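Local coordinates for beta-N-acetylglucosaminidase (Thermotoga maritima, PDB 3WO8), which probably hydrolyses terminal non-reducing N-acetyl-D-hexosamine residues from N-acetyl-beta-D-hexosaminides, as a dimeric TIM-barrel glycosidase of family 3, at residues A371-G376 and S459-S464. Sequence-based numbering, arbitrary orientation.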
ATOM      1  N   ALA B 371       6.531  14.064  -3.722  1.00 51.58           N
ATOM      2  CA  ALA B 371       7.127  12.738  -3.801  1.00 53.75           C
ATOM      3  C   ALA B 371       8.214  12.472  -2.743  1.00 50.49           C
ATOM      4  O   ALA B 371       8.497  11.312  -2.406  1.00 53.01           O
ATOM      5  CB  ALA B 371       7.655  12.479  -5.223  1.00 55.29           C
ATOM      6  N   ASP B 372       8.780  13.543  -2.204  1.00 49.15           N
ATOM      7  CA  ASP B 372       9.912  13.466  -1.301  1.00 45.50           C
ATOM      8  C   ASP B 372       9.505  13.182   0.148  1.00 44.34           C
ATOM      9  O   ASP B 372       8.791  13.954   0.780  1.00 43.03           O
ATOM     10  CB  ASP B 372      10.689  14.762  -1.380  1.00 47.08           C
ATOM     11  CG  ASP B 372      11.942  14.739  -0.538  1.00 49.86           C
ATOM     12  OD1 ASP B 372      12.014  13.976   0.446  1.00 52.75           O
ATOM     13  OD2 ASP B 372      12.860  15.519  -0.850  1.00 50.94           O
ATOM     14  N   THR B 373      10.011  12.082   0.681  1.00 43.06           N
ATOM     15  CA  THR B 373       9.584  11.612   1.991  1.00 42.73           C
ATOM     16  C   THR B 373      10.546  11.952   3.139  1.00 43.22           C
ATOM     17  O   THR B 373      10.248  11.621   4.277  1.00 43.45           O
ATOM     18  CB  THR B 373       9.310  10.096   1.955  1.00 43.02           C
ATOM     19  OG1 THR B 373      10.494   9.359   1.600  1.00 36.56           O
ATOM     20  CG2 THR B 373       8.213   9.814   0.931  1.00 45.29           C
ATOM     21  N   THR B 374      11.665  12.628   2.853  1.00 41.45           N
ATOM     22  CA  THR B 374      12.677  12.965   3.897  1.00 39.63           C
ATOM     23  C   THR B 374      12.060  13.769   5.053  1.00 42.78           C
ATOM     24  O   THR B 374      12.186  13.407   6.224  1.00 45.72           O
ATOM     25  CB  THR B 374      13.914  13.678   3.332  1.00 34.31           C
ATOM     26  OG1 THR B 374      13.511  14.754   2.548  1.00 30.96           O
ATOM     27  CG2 THR B 374      14.699  12.786   2.379  1.00 35.25           C
ATOM     28  N   GLY B 375      11.314  14.811   4.729  1.00 43.48           N
ATOM     29  CA  GLY B 375      10.630  15.603   5.751  1.00 37.31           C
ATOM     30  C   GLY B 375       9.697  14.831   6.653  1.00 36.24           C
ATOM     31  O   GLY B 375       9.747  14.953   7.880  1.00 41.77           O
ATOM     32  N   GLY B 376       8.828  14.022   6.080  1.00 35.27           N
ATOM     33  CA  GLY B 376       7.914  13.227   6.910  1.00 33.82           C
ATOM     34  C   GLY B 376       8.707  12.252   7.781  1.00 34.87           C
ATOM     35  O   GLY B 376       8.293  11.862   8.896  1.00 34.81           O
ATOM     36  N   SER B 459      20.057   6.397   4.596  1.00 33.82           N
ATOM     37  CA  SER B 459      18.626   6.479   4.550  1.00 35.35           C
ATOM     38  C   SER B 459      18.161   7.415   5.658  1.00 36.86           C
ATOM     39  O   SER B 459      18.739   7.456   6.735  1.00 33.34           O
ATOM     40  CB  SER B 459      17.966   5.114   4.776  1.00 33.81           C
ATOM     41  OG  SER B 459      16.981   4.856   3.814  1.00 40.80           O
ATOM     42  N   THR B 460      17.122   8.184   5.341  1.00 38.09           N
ATOM     43  CA  THR B 460      16.312   8.859   6.314  1.00 35.88           C
ATOM     44  C   THR B 460      15.141   7.994   6.754  1.00 34.55           C
ATOM     45  O   THR B 460      14.427   8.374   7.663  1.00 34.60           O
ATOM     46  CB  THR B 460      15.719  10.114   5.702  1.00 39.70           C
ATOM     47  OG1 THR B 460      14.969   9.753   4.544  1.00 37.81           O
ATOM     48  CG2 THR B 460      16.853  11.094   5.312  1.00 42.23           C
ATOM     49  N   LYS B 461      14.972   6.822   6.144  1.00 31.09           N
ATOM     50  CA  LYS B 461      13.822   6.001   6.425  1.00 33.40           C
ATOM     51  C   LYS B 461      13.734   5.501   7.871  1.00 32.98           C
ATOM     52  O   LYS B 461      14.727   5.209   8.525  1.00 30.49           O
ATOM     53  CB  LYS B 461      13.663   4.822   5.429  1.00 36.24           C
ATOM     54  CG  LYS B 461      13.658   5.158   3.927  1.00 36.18           C
ATOM     55  CD  LYS B 461      12.773   6.306   3.471  1.00 35.77           C
ATOM     56  CE  LYS B 461      11.475   5.825   2.853  1.00 39.22           C
ATOM     57  NZ  LYS B 461      10.724   7.053   2.489  1.00 42.73           N
ATOM     58  N   PRO B 462      12.514   5.452   8.386  1.00 31.96           N
ATOM     59  CA  PRO B 462      12.380   4.991   9.719  1.00 33.24           C
ATOM     60  C   PRO B 462      13.139   3.716   9.991  1.00 35.56           C
ATOM     61  O   PRO B 462      13.861   3.644  10.987  1.00 36.69           O
ATOM     62  CB  PRO B 462      10.879   4.789   9.841  1.00 32.57           C
ATOM     63  CG  PRO B 462      10.379   6.006   9.136  1.00 33.41           C
ATOM     64  CD  PRO B 462      11.298   6.152   7.939  1.00 32.88           C
ATOM     65  N   ILE B 463      12.998   2.731   9.114  1.00 35.55           N
ATOM     66  CA  ILE B 463      13.551   1.398   9.376  1.00 34.70           C
ATOM     67  C   ILE B 463      15.058   1.460   9.640  1.00 34.28           C
ATOM     68  O   ILE B 463      15.597   0.783  10.509  1.00 31.45           O
ATOM     69  CB  ILE B 463      13.209   0.397   8.258  1.00 33.59           C
ATOM     70  CG1 ILE B 463      13.610  -1.033   8.642  1.00 34.80           C
ATOM     71  CG2 ILE B 463      13.923   0.779   6.991  1.00 33.82           C
ATOM     72  CD1 ILE B 463      13.317  -1.431  10.072  1.00 32.83           C
ATOM     73  N   SER B 464      15.738   2.333   8.935  1.00 36.65           N
ATOM     74  CA  SER B 464      17.188   2.395   9.087  1.00 38.81           C
ATOM     75  C   SER B 464      17.552   2.925  10.445  1.00 39.91           C
ATOM     76  O   SER B 464      18.379   2.363  11.116  1.00 39.90           O
ATOM     77  CB  SER B 464      17.785   3.232   7.968  1.00 39.79           C
ATOM     78  OG  SER B 464      17.330   2.697   6.713  1.00 37.98           O
TER
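Asp372 OD1 is gripped twice by Thr374, the residue whose methyl group meets Thr460 across the contact. The backbone N of Thr374 donates to OD1 over 2.8 Å, nearly in line with the C-O bond, so that the carboxylate of Asp372 caps the start of helix 374-385. Thr374 OG1 donates to the same OD1 at 2.7 Å from the syn side, 26° out of the carboxylate plane. With OG1 held between backbone N and carbonyl carbon (chi1 51°), CG2 is turned to the other segment, 3.7 Å from Thr460 OG1 and 4.0 Å from Thr460 CG2. Replacing Thr374 by an alanine removes both hydroxyl and methyl, which would probably leave OD1 with one grip from this residue, the backbone amide, and open a gap beside Thr460. Thr460 OG1 is hydrogen-bonded to Asp377 OD2, about one turn into helix 374-385. Lys461, at the N-cap position of helix 462-471, bends at chi2 and chi3 and brings NZ to Thr373, the two side chains crossing at about a right angle with NZ 3.4 Å from Thr373 CB. Lys461 NZ bonds to Gly78 O and Thr373 OG1 to Gln79 O of the second subunit, while Gln79 NE2 there binds Asp372 OD2; these bonds make both helix starts part of the dimer interface. The contact thus joins the N-terminal ends of two helices of the C-terminal domain, helix 374-385 after strand 357-363 and helix 462-471 after strand 453-456, beside that domain's mixed sheet.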